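Local coordinates for CG5036 (Drosophila melanogaster, PDB 4IGU), which probably speeds GTP hydrolysis by G-protein alpha subunits and slows their release of GDP, through the RGS domain that makes up most of this chain, at residues N41-E46 / R125-R130; E50-W55 / T121-D126; V90-R95 / I117-L122. All coordinates share one frame; numbering follows the deposited sequence.

Interaction 1: residues N41-E46 / R125-R130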
loop_
_atom_site.group_PDB
_atom_site.type_symbol
_atom_site.label_atom_id
_atom_site.label_comp_id
_atom_site.label_asym_id
_atom_site.label_seq_id
_atom_site.Cartn_x
_atom_site.Cartn_y
_atom_site.Cartn_z
ATOM N N ASN A 41 9.993 0.479 1.213
ATOM C CA ASN A 41 11.235 1.102 1.687
ATOM C C ASN A 41 11.395 2.504 1.130
ATOM O O ASN A 41 11.826 3.425 1.825
ATOM C CB ASN A 41 12.461 0.252 1.331
ATOM C CG ASN A 41 12.596 -0.980 2.213
ATOM O OD1 ASN A 41 11.989 -1.064 3.282
ATOM N ND2 ASN A 41 13.407 -1.942 1.774
ATOM N N PHE A 42 11.029 2.669 -0.131
ATOM C CA PHE A 42 11.071 3.976 -0.752
ATOM C C PHE A 42 10.073 4.929 -0.108
ATOM O O PHE A 42 10.381 6.099 0.110
ATOM C CB PHE A 42 10.787 3.870 -2.249
ATOM C CG PHE A 42 10.659 5.200 -2.922
ATOM C CD1 PHE A 42 11.781 6.000 -3.117
ATOM C CD2 PHE A 42 9.422 5.665 -3.347
ATOM C CE1 PHE A 42 11.669 7.231 -3.733
ATOM C CE2 PHE A 42 9.302 6.896 -3.956
ATOM C CZ PHE A 42 10.429 7.681 -4.152
ATOM N N LEU A 43 8.871 4.432 0.179
ATOM C CA LEU A 43 7.849 5.257 0.813
ATOM C C LEU A 43 8.280 5.686 2.208
ATOM O O LEU A 43 7.972 6.800 2.637
ATOM C CB LEU A 43 6.518 4.509 0.895
ATOM C CG LEU A 43 5.826 4.260 -0.439
ATOM C CD1 LEU A 43 4.606 3.371 -0.248
ATOM C CD2 LEU A 43 5.434 5.595 -1.051
ATOM N N ARG A 44 8.964 4.797 2.922
ATOM C CA ARG A 44 9.447 5.130 4.263
ATOM C C ARG A 44 10.413 6.310 4.159
ATOM O O ARG A 44 10.324 7.281 4.922
ATOM C CB ARG A 44 10.108 3.908 4.920
ATOM C CG ARG A 44 10.679 4.158 6.314
ATOM C CD ARG A 44 10.975 2.847 7.046
ATOM N NE ARG A 44 9.741 2.114 7.335
ATOM C CZ ARG A 44 9.305 1.067 6.637
ATOM N NH1 ARG A 44 10.011 0.610 5.607
ATOM N NH2 ARG A 44 8.166 0.475 6.971
ATOM N N SER A 45 11.303 6.240 3.173
ATOM C CA SER A 45 12.251 7.318 2.906
ATOM C C SER A 45 11.509 8.617 2.597
ATOM O O SER A 45 12.070 9.707 2.704
ATOM C CB SER A 45 13.149 6.951 1.722
ATOM O OG SER A 45 12.553 7.369 0.502
ATOM N N GLU A 46 10.237 8.496 2.231
ATOM C CA GLU A 46 9.418 9.651 1.881
ATOM C C GLU A 46 8.388 10.004 2.958
ATOM O O GLU A 46 7.523 10.858 2.738
ATOM C CB GLU A 46 8.696 9.377 0.562
ATOM C CG GLU A 46 8.959 10.427 -0.488
ATOM C CD GLU A 46 8.365 10.074 -1.828
ATOM O OE1 GLU A 46 7.266 9.475 -1.860
ATOM O OE2 GLU A 46 9.004 10.406 -2.849
ATOM N N ARG A 125 -0.212 7.579 -8.517
ATOM C CA ARG A 125 -0.037 8.817 -9.262
ATOM C C ARG A 125 1.054 9.710 -8.690
ATOM O O ARG A 125 1.685 10.476 -9.418
ATOM C CB ARG A 125 -1.360 9.579 -9.297
ATOM C CG ARG A 125 -2.448 8.887 -10.096
ATOM C CD ARG A 125 -2.241 9.122 -11.580
ATOM N NE ARG A 125 -2.128 7.886 -12.355
ATOM C CZ ARG A 125 -3.165 7.164 -12.773
ATOM N NH1 ARG A 125 -4.404 7.537 -12.472
ATOM N NH2 ARG A 125 -2.964 6.062 -13.487
ATOM N N ASP A 126 1.266 9.630 -7.385
ATOM C CA ASP A 126 2.187 10.550 -6.726
ATOM C C ASP A 126 3.543 9.896 -6.472
ATOM O O ASP A 126 4.559 10.295 -7.044
ATOM C CB ASP A 126 1.575 11.080 -5.419
ATOM C CG ASP A 126 2.432 12.150 -4.754
ATOM O OD1 ASP A 126 2.716 13.177 -5.400
ATOM O OD2 ASP A 126 2.837 11.955 -3.591
ATOM N N SER A 127 3.557 8.870 -5.629
ATOM C CA SER A 127 4.818 8.275 -5.199
ATOM C C SER A 127 5.422 7.287 -6.203
ATOM O O SER A 127 6.644 7.093 -6.229
ATOM C CB SER A 127 4.663 7.634 -3.815
ATOM O OG SER A 127 3.580 6.730 -3.792
ATOM N N TYR A 128 4.586 6.671 -7.039
ATOM C CA TYR A 128 5.087 5.682 -7.997
ATOM C C TYR A 128 5.983 6.279 -9.100
ATOM O O TYR A 128 7.041 5.720 -9.389
ATOM C CB TYR A 128 3.950 4.827 -8.575
ATOM C CG TYR A 128 4.350 3.861 -9.678
ATOM C CD1 TYR A 128 5.206 2.803 -9.428
ATOM C CD2 TYR A 128 3.822 3.988 -10.954
ATOM C CE1 TYR A 128 5.551 1.912 -10.438
ATOM C CE2 TYR A 128 4.161 3.112 -11.964
ATOM C CZ TYR A 128 5.022 2.077 -11.703
ATOM O OH TYR A 128 5.346 1.204 -12.717
ATOM N N PRO A 129 5.560 7.393 -9.732
ATOM C CA PRO A 129 6.499 8.012 -10.677
ATOM C C PRO A 129 7.839 8.381 -10.037
ATOM O O PRO A 129 8.870 8.191 -10.684
ATOM C CB PRO A 129 5.755 9.275 -11.114
ATOM C CG PRO A 129 4.314 8.869 -11.076
ATOM C CD PRO A 129 4.198 7.956 -9.871
ATOM N N ARG A 130 7.830 8.877 -8.800
ATOM C CA ARG A 130 9.078 9.235 -8.116
ATOM C C ARG A 130 9.927 8.003 -7.774
ATOM O O ARG A 130 11.161 8.054 -7.836
ATOM C CB ARG A 130 8.809 10.076 -6.862
ATOM C CG ARG A 130 8.289 11.485 -7.140
ATOM C CD ARG A 130 8.353 12.356 -5.881
ATOM N NE ARG A 130 7.671 11.751 -4.736
ATOM C CZ ARG A 130 6.389 11.956 -4.441
ATOM N NH1 ARG A 130 5.653 12.750 -5.209
ATOM N NH2 ARG A 130 5.842 11.375 -3.377
#
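At the edge of the R130 guanidinium, close to its plane, sits the carboxylate of E46, while D126 takes another part of the same edge and the backbone O of D126 and CA of S127 lie over one face. E46 is gripped side-on by two nitrogens: R130 NE donates to E46 OE2 at 2.7 Å, and R130 NH2 to E46 OE1 at 2.8 Å in a nearly straight bond (171° at the hydrogen). The carboxylate plane is turned 56° from the guanidinium, which meets both oxygens from above that plane. R130 bends at chi3 (-54°), and its end-on pair turns back one helical turn to D126, NH1 to D126 OD1 at 3.0 Å and NH2 to D126 OD2 at 3.1 Å.

The F42 ring stands obliquely against the helix, its CE2 3.5 Å from S127 O and its CZ 3.7 Å from R130 C; F131 meets the ring too. Beside it L43 CD2 touches S127 OG at 3.5 Å. A serine suits this spot because it is small, and its hydroxyl is bonded to M123 O in its own helix.

As in related RGS domains, this face probably receives the G-alpha subunit. Arginine serves both acids because NH2 is bonded to both carboxylates, and its positive charge probably offsets their mutual repulsion. The network thus ties E46, on the turn that follows helix 33-45, to helix 113-132.

Interaction 2: residues E50-W55 / T121-D126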
loop_
_atom_site.group_PDB
_atom_site.type_symbol
_atom_site.label_atom_id
_atom_site.label_comp_id
_atom_site.label_asym_id
_atom_site.label_seq_id
_atom_site.Cartn_x
_atom_site.Cartn_y
_atom_site.Cartn_z
ATOM N N GLU A 50 2.803 4.725 5.542
ATOM C CA GLU A 50 1.477 4.400 6.069
ATOM C C GLU A 50 0.479 4.144 4.945
ATOM O O GLU A 50 -0.524 3.456 5.148
ATOM C CB GLU A 50 0.948 5.514 6.980
ATOM C CG GLU A 50 0.695 6.826 6.269
ATOM C CD GLU A 50 1.917 7.711 6.278
ATOM O OE1 GLU A 50 2.997 7.213 6.676
ATOM O OE2 GLU A 50 1.789 8.897 5.907
ATOM N N ASN A 51 0.753 4.695 3.767
ATOM C CA ASN A 51 -0.108 4.467 2.608
ATOM C C ASN A 51 -0.147 2.999 2.168
ATOM O O ASN A 51 -1.221 2.424 1.961
ATOM C CB ASN A 51 0.325 5.370 1.450
ATOM C CG ASN A 51 -0.143 6.798 1.626
ATOM O OD1 ASN A 51 -1.030 7.066 2.435
ATOM N ND2 ASN A 51 0.439 7.727 0.859
ATOM N N ILE A 52 1.017 2.382 2.013
ATOM C CA ILE A 52 1.041 0.982 1.596
ATOM C C ILE A 52 0.680 0.028 2.747
ATOM O O ILE A 52 0.071 -1.030 2.534
ATOM C CB ILE A 52 2.393 0.601 0.919
ATOM C CG1 ILE A 52 2.239 -0.677 0.094
ATOM C CG2 ILE A 52 3.521 0.500 1.967
ATOM C CD1 ILE A 52 3.433 -1.004 -0.777
ATOM N N LEU A 53 1.044 0.392 3.970
ATOM C CA LEU A 53 0.698 -0.445 5.108
ATOM C C LEU A 53 -0.833 -0.481 5.299
ATOM O O LEU A 53 -1.413 -1.540 5.570
ATOM C CB LEU A 53 1.428 0.034 6.371
ATOM C CG LEU A 53 2.946 -0.223 6.311
ATOM C CD1 LEU A 53 3.724 0.627 7.303
ATOM C CD2 LEU A 53 3.234 -1.697 6.558
ATOM N N PHE A 54 -1.488 0.663 5.126
ATOM C CA PHE A 54 -2.957 0.703 5.172
ATOM C C PHE A 54 -3.522 -0.153 4.056
ATOM O O PHE A 54 -4.434 -0.963 4.273
ATOM C CB PHE A 54 -3.457 2.150 5.039
ATOM C CG PHE A 54 -4.956 2.275 4.809
ATOM C CD1 PHE A 54 -5.865 1.942 5.811
ATOM C CD2 PHE A 54 -5.446 2.778 3.609
ATOM C CE1 PHE A 54 -7.239 2.084 5.609
ATOM C CE2 PHE A 54 -6.824 2.921 3.397
ATOM C CZ PHE A 54 -7.717 2.568 4.393
ATOM N N TRP A 55 -2.966 0.005 2.858
ATOM C CA TRP A 55 -3.446 -0.736 1.691
ATOM C C TRP A 55 -3.287 -2.247 1.887
ATOM O O TRP A 55 -4.185 -3.029 1.574
ATOM C CB TRP A 55 -2.736 -0.269 0.405
ATOM C CG TRP A 55 -3.369 -0.859 -0.842
ATOM C CD1 TRP A 55 -4.413 -0.345 -1.555
ATOM C CD2 TRP A 55 -3.020 -2.097 -1.481
ATOM N NE1 TRP A 55 -4.726 -1.179 -2.609
ATOM C CE2 TRP A 55 -3.884 -2.262 -2.579
ATOM C CE3 TRP A 55 -2.053 -3.082 -1.225
ATOM C CZ2 TRP A 55 -3.811 -3.368 -3.434
ATOM C CZ3 TRP A 55 -1.981 -4.181 -2.073
ATOM C CH2 TRP A 55 -2.853 -4.312 -3.167
ATOM N N THR A 121 -4.753 4.973 -5.522
ATOM C CA THR A 121 -4.652 5.962 -6.590
ATOM C C THR A 121 -3.565 6.982 -6.253
ATOM O O THR A 121 -2.819 7.442 -7.126
ATOM C CB THR A 121 -6.004 6.681 -6.808
ATOM O OG1 THR A 121 -7.005 5.719 -7.174
ATOM C CG2 THR A 121 -5.895 7.749 -7.901
ATOM N N LEU A 122 -3.473 7.314 -4.970
ATOM C CA LEU A 122 -2.451 8.218 -4.464
ATOM C C LEU A 122 -1.043 7.666 -4.709
ATOM O O LEU A 122 -0.189 8.352 -5.271
ATOM C CB LEU A 122 -2.692 8.440 -2.968
ATOM C CG LEU A 122 -1.740 9.301 -2.148
ATOM C CD1 LEU A 122 -1.490 10.580 -2.880
ATOM C CD2 LEU A 122 -2.342 9.587 -0.787
ATOM N N MET A 123 -0.795 6.433 -4.272
ATOM C CA MET A 123 0.502 5.798 -4.500
ATOM C C MET A 123 0.792 5.680 -5.996
ATOM O O MET A 123 1.924 5.857 -6.446
ATOM C CB MET A 123 0.536 4.404 -3.869
ATOM C CG MET A 123 0.626 4.410 -2.338
ATOM S SD MET A 123 0.686 2.730 -1.675
ATOM C CE MET A 123 -0.876 2.051 -2.259
ATOM N N HIS A 124 -0.243 5.374 -6.766
ATOM C CA HIS A 124 -0.085 5.177 -8.204
ATOM C C HIS A 124 0.348 6.448 -8.926
ATOM O O HIS A 124 1.180 6.406 -9.833
ATOM C CB HIS A 124 -1.399 4.686 -8.802
ATOM C CG HIS A 124 -1.287 4.225 -10.224
ATOM N ND1 HIS A 124 -2.384 3.860 -10.970
ATOM C CD2 HIS A 124 -0.210 4.069 -11.030
ATOM C CE1 HIS A 124 -1.992 3.496 -12.179
ATOM N NE2 HIS A 124 -0.678 3.616 -12.242
ATOM N N ARG A 125 -0.212 7.579 -8.517
ATOM C CA ARG A 125 -0.037 8.817 -9.262
ATOM C C ARG A 125 1.054 9.710 -8.690
ATOM O O ARG A 125 1.685 10.476 -9.418
ATOM C CB ARG A 125 -1.360 9.579 -9.297
ATOM C CG ARG A 125 -2.448 8.887 -10.096
ATOM C CD ARG A 125 -2.241 9.122 -11.580
ATOM N NE ARG A 125 -2.128 7.886 -12.355
ATOM C CZ ARG A 125 -3.165 7.164 -12.773
ATOM N NH1 ARG A 125 -4.404 7.537 -12.472
ATOM N NH2 ARG A 125 -2.964 6.062 -13.487
ATOM N N ASP A 126 1.266 9.630 -7.385
ATOM C CA ASP A 126 2.187 10.550 -6.726
ATOM C C ASP A 126 3.543 9.896 -6.472
ATOM O O ASP A 126 4.559 10.295 -7.044
ATOM C CB ASP A 126 1.575 11.080 -5.419
ATOM C CG ASP A 126 2.432 12.150 -4.754
ATOM O OD1 ASP A 126 2.716 13.177 -5.400
ATOM O OD2 ASP A 126 2.837 11.955 -3.591
#
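Two helices of the RGS-domain helical bundle, 50-61 and 113-132, pack here near the centre of the chain, and M123 carries most of the contact. The axes of the two short segments approach to 10.4 Å, with their directions at 140°, so the packing is antiparallel but well splayed.

M123 reaches across with CG anti to its own carbonyl carbon (chi1 -73°), then extends and bends at chi3. That course lays its CG alongside N51 CB at 3.9 Å, brings SD to 3.8 Å from I52 CB, and sets the terminal methyl CE 4.0 Å from W55 CB, obliquely to the indole. N51, I52 and, one turn on, W55 are therefore all touched by one flexible chain, which crosses the side chains of I52 and W55 at about a right angle. Methionine suits the place, being long, unbranched and apolar. Its large sulfur also lies against the backbone of the other helix, M123 SD standing 3.7 Å from I52 N. An alanine here would probably open a gap beside N51, I52 and W55, leaving the CB of W55 without its methyl partner.

At one side of M123, N51 ND2 rests on the methyl L122 CD2 at 3.7 Å, a van der Waals contact between amide and leucine, whose side chains cross at about a right angle.

Other helices close the surroundings. Helix 33-45 presents F39, Q40 and L43 to I52, and helix 26-30 lies against W55 and M123 through M30, with F26 also on M123. Earlier in helix 113-132, Y120 meets the indole of W55, and I119 touches N51.

Interaction 3: residues V90-R95 / I117-L122; sequences VSLDSR and IQIYTL
Q118 stretches out from helix 113-132 to meet D93 with both ends of its amide. Its CG lies anti to the backbone N (chi1 -169°) and the chain stays extended, carrying OE1 to the backbone N of D93 at 3.2 Å in a fairly straight bond and NE2 to D93 OD2 at 3.1 Å. The second bond is more bent, 138°, with OD2 lying off the amide plane. NE2 in turn meets OD2 from above the carboxylate. Glutamine suits the place, offering an acceptor and a donor on one group.

D93 holds CG between its backbone N and carbonyl carbon (chi1 59°), the conformation in which OD1 caps V96 N as the N-cap of helix 94-103 while OD2 takes the glutamine.

Next door I119 sets CG1 anti to its carbonyl carbon, beside the backbone N, and chi2 turns CD1 toward the loop, 3.7 Å from V90 CB, 4.0 Å from L92 CD2 and 3.6 Å from S91 O. Branched and apolar, it packs its CD1 against both V90 and L92.

The loop 90-93 passes across the side of helix 113-132 on its way into helix 94-103, with V90 and I119 both resting on F54 of helix 50-61, and Q118 also touching V96.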
loop_
_atom_site.group_PDB
_atom_site.type_symbol
_atom_site.label_atom_id
_atom_site.label_comp_id
_atom_site.label_asym_id
_atom_site.label_seq_id
_atom_site.Cartn_x
_atom_site.Cartn_y
_atom_site.Cartn_z
ATOM N N VAL A 90 -3.485 8.216 7.046
ATOM C CA VAL A 90 -3.572 8.347 5.600
ATOM C C VAL A 90 -4.502 9.522 5.277
ATOM O O VAL A 90 -5.382 9.860 6.072
ATOM C CB VAL A 90 -4.088 7.058 4.929
ATOM C CG1 VAL A 90 -3.082 5.920 5.082
ATOM C CG2 VAL A 90 -5.457 6.653 5.497
ATOM N N SER A 91 -4.303 10.145 4.121
ATOM C CA SER A 91 -5.056 11.342 3.759
ATOM C C SER A 91 -6.356 10.963 3.061
ATOM O O SER A 91 -6.329 10.411 1.963
ATOM C CB SER A 91 -4.226 12.251 2.842
ATOM O OG SER A 91 -2.929 12.471 3.371
ATOM N N LEU A 92 -7.488 11.261 3.700
ATOM C CA LEU A 92 -8.802 10.958 3.133
ATOM C C LEU A 92 -9.657 12.221 3.146
ATOM O O LEU A 92 -9.616 12.981 4.114
ATOM C CB LEU A 92 -9.504 9.861 3.946
ATOM C CG LEU A 92 -8.774 8.525 4.145
ATOM C CD1 LEU A 92 -9.541 7.615 5.092
ATOM C CD2 LEU A 92 -8.558 7.835 2.818
ATOM N N ASP A 93 -10.435 12.446 2.089
ATOM C CA ASP A 93 -11.335 13.602 2.062
ATOM C C ASP A 93 -12.551 13.360 2.971
ATOM O O ASP A 93 -12.816 12.225 3.362
ATOM C CB ASP A 93 -11.744 13.969 0.621
ATOM C CG ASP A 93 -12.461 12.828 -0.109
ATOM O OD1 ASP A 93 -13.365 12.198 0.479
ATOM O OD2 ASP A 93 -12.121 12.557 -1.282
ATOM N N SER A 94 -13.292 14.412 3.309
ATOM C CA SER A 94 -14.385 14.249 4.257
ATOM C C SER A 94 -15.506 13.343 3.737
ATOM O O SER A 94 -16.161 12.663 4.519
ATOM C CB SER A 94 -14.933 15.605 4.710
ATOM O OG SER A 94 -15.339 16.390 3.607
ATOM N N ARG A 95 -15.725 13.316 2.427
ATOM C CA ARG A 95 -16.721 12.400 1.871
ATOM C C ARG A 95 -16.382 10.938 2.189
ATOM O O ARG A 95 -17.245 10.160 2.621
ATOM C CB ARG A 95 -16.836 12.582 0.358
ATOM C CG ARG A 95 -18.036 11.856 -0.265
ATOM C CD ARG A 95 -17.950 11.827 -1.796
ATOM N NE ARG A 95 -16.777 11.083 -2.252
ATOM C CZ ARG A 95 -16.728 9.759 -2.404
ATOM N NH1 ARG A 95 -15.606 9.185 -2.814
ATOM N NH2 ARG A 95 -17.796 9.005 -2.156
ATOM N N ILE A 117 -9.125 2.537 -2.246
ATOM C CA ILE A 117 -8.976 2.978 -3.636
ATOM C C ILE A 117 -8.302 4.346 -3.726
ATOM O O ILE A 117 -7.407 4.569 -4.549
ATOM C CB ILE A 117 -10.336 3.053 -4.346
ATOM C CG1 ILE A 117 -10.982 1.675 -4.414
ATOM C CG2 ILE A 117 -10.181 3.627 -5.746
ATOM C CD1 ILE A 117 -12.446 1.722 -4.852
ATOM N N GLN A 118 -8.748 5.270 -2.888
ATOM C CA GLN A 118 -8.172 6.609 -2.848
ATOM C C GLN A 118 -6.671 6.542 -2.535
ATOM O O GLN A 118 -5.850 7.234 -3.156
ATOM C CB GLN A 118 -8.920 7.423 -1.790
ATOM C CG GLN A 118 -8.635 8.908 -1.776
ATOM C CD GLN A 118 -9.816 9.715 -1.242
ATOM O OE1 GLN A 118 -9.822 10.158 -0.086
ATOM N NE2 GLN A 118 -10.820 9.914 -2.089
ATOM N N ILE A 119 -6.301 5.684 -1.595
ATOM C CA ILE A 119 -4.891 5.531 -1.245
ATOM C C ILE A 119 -4.085 4.788 -2.334
ATOM O O ILE A 119 -2.935 5.141 -2.609
ATOM C CB ILE A 119 -4.715 4.863 0.140
ATOM C CG1 ILE A 119 -5.392 5.706 1.229
ATOM C CG2 ILE A 119 -3.231 4.660 0.458
ATOM C CD1 ILE A 119 -4.906 7.135 1.278
ATOM N N TYR A 120 -4.676 3.774 -2.963
ATOM C CA TYR A 120 -4.013 3.126 -4.104
ATOM C C TYR A 120 -3.768 4.115 -5.252
ATOM O O TYR A 120 -2.710 4.098 -5.881
ATOM C CB TYR A 120 -4.831 1.929 -4.602
ATOM C CG TYR A 120 -4.185 1.131 -5.727
ATOM C CD1 TYR A 120 -4.361 1.494 -7.064
ATOM C CD2 TYR A 120 -3.430 -0.003 -5.456
ATOM C CE1 TYR A 120 -3.783 0.755 -8.096
ATOM C CE2 TYR A 120 -2.850 -0.751 -6.479
ATOM C CZ TYR A 120 -3.023 -0.361 -7.794
ATOM O OH TYR A 120 -2.447 -1.107 -8.809
ATOM N N THR A 121 -4.753 4.973 -5.522
ATOM C CA THR A 121 -4.652 5.962 -6.590
ATOM C C THR A 121 -3.565 6.982 -6.253
ATOM O O THR A 121 -2.819 7.442 -7.126
ATOM C CB THR A 121 -6.004 6.681 -6.808
ATOM O OG1 THR A 121 -7.005 5.719 -7.174
ATOM C CG2 THR A 121 -5.895 7.749 -7.901
ATOM N N LEU A 122 -3.473 7.314 -4.970
ATOM C CA LEU A 122 -2.451 8.218 -4.464
ATOM C C LEU A 122 -1.043 7.666 -4.709
ATOM O O LEU A 122 -0.189 8.352 -5.271
ATOM C CB LEU A 122 -2.692 8.440 -2.968
ATOM C CG LEU A 122 -1.740 9.301 -2.148
ATOM C CD1 LEU A 122 -1.490 10.580 -2.880
ATOM C CD2 LEU A 122 -2.342 9.587 -0.787
#

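How the interactions relate
Helix 113-132 is common to all three contacts, which follow one another along it: interaction 3 at 117-122, interaction 2 at 121-126 and interaction 1 at 125-130. The centres of interactions 2 and 3 lie about 8 Å apart and those of 1 and 2 about 9 Å, whereas 1 and 3 stand about 16 Å from each other. L43 joins interactions 1 and 2, its CD1 3.7 Å from I52 CB. Interactions 2 and 3 meet where N51 O touches I119 CG2 at 3.4 Å. The largely apolar middle contact is flanked by contacts that add polar bonds. Interaction 1 and the N51-L122 side of interaction 2 probably face the G-alpha subunit, as in related RGS domains.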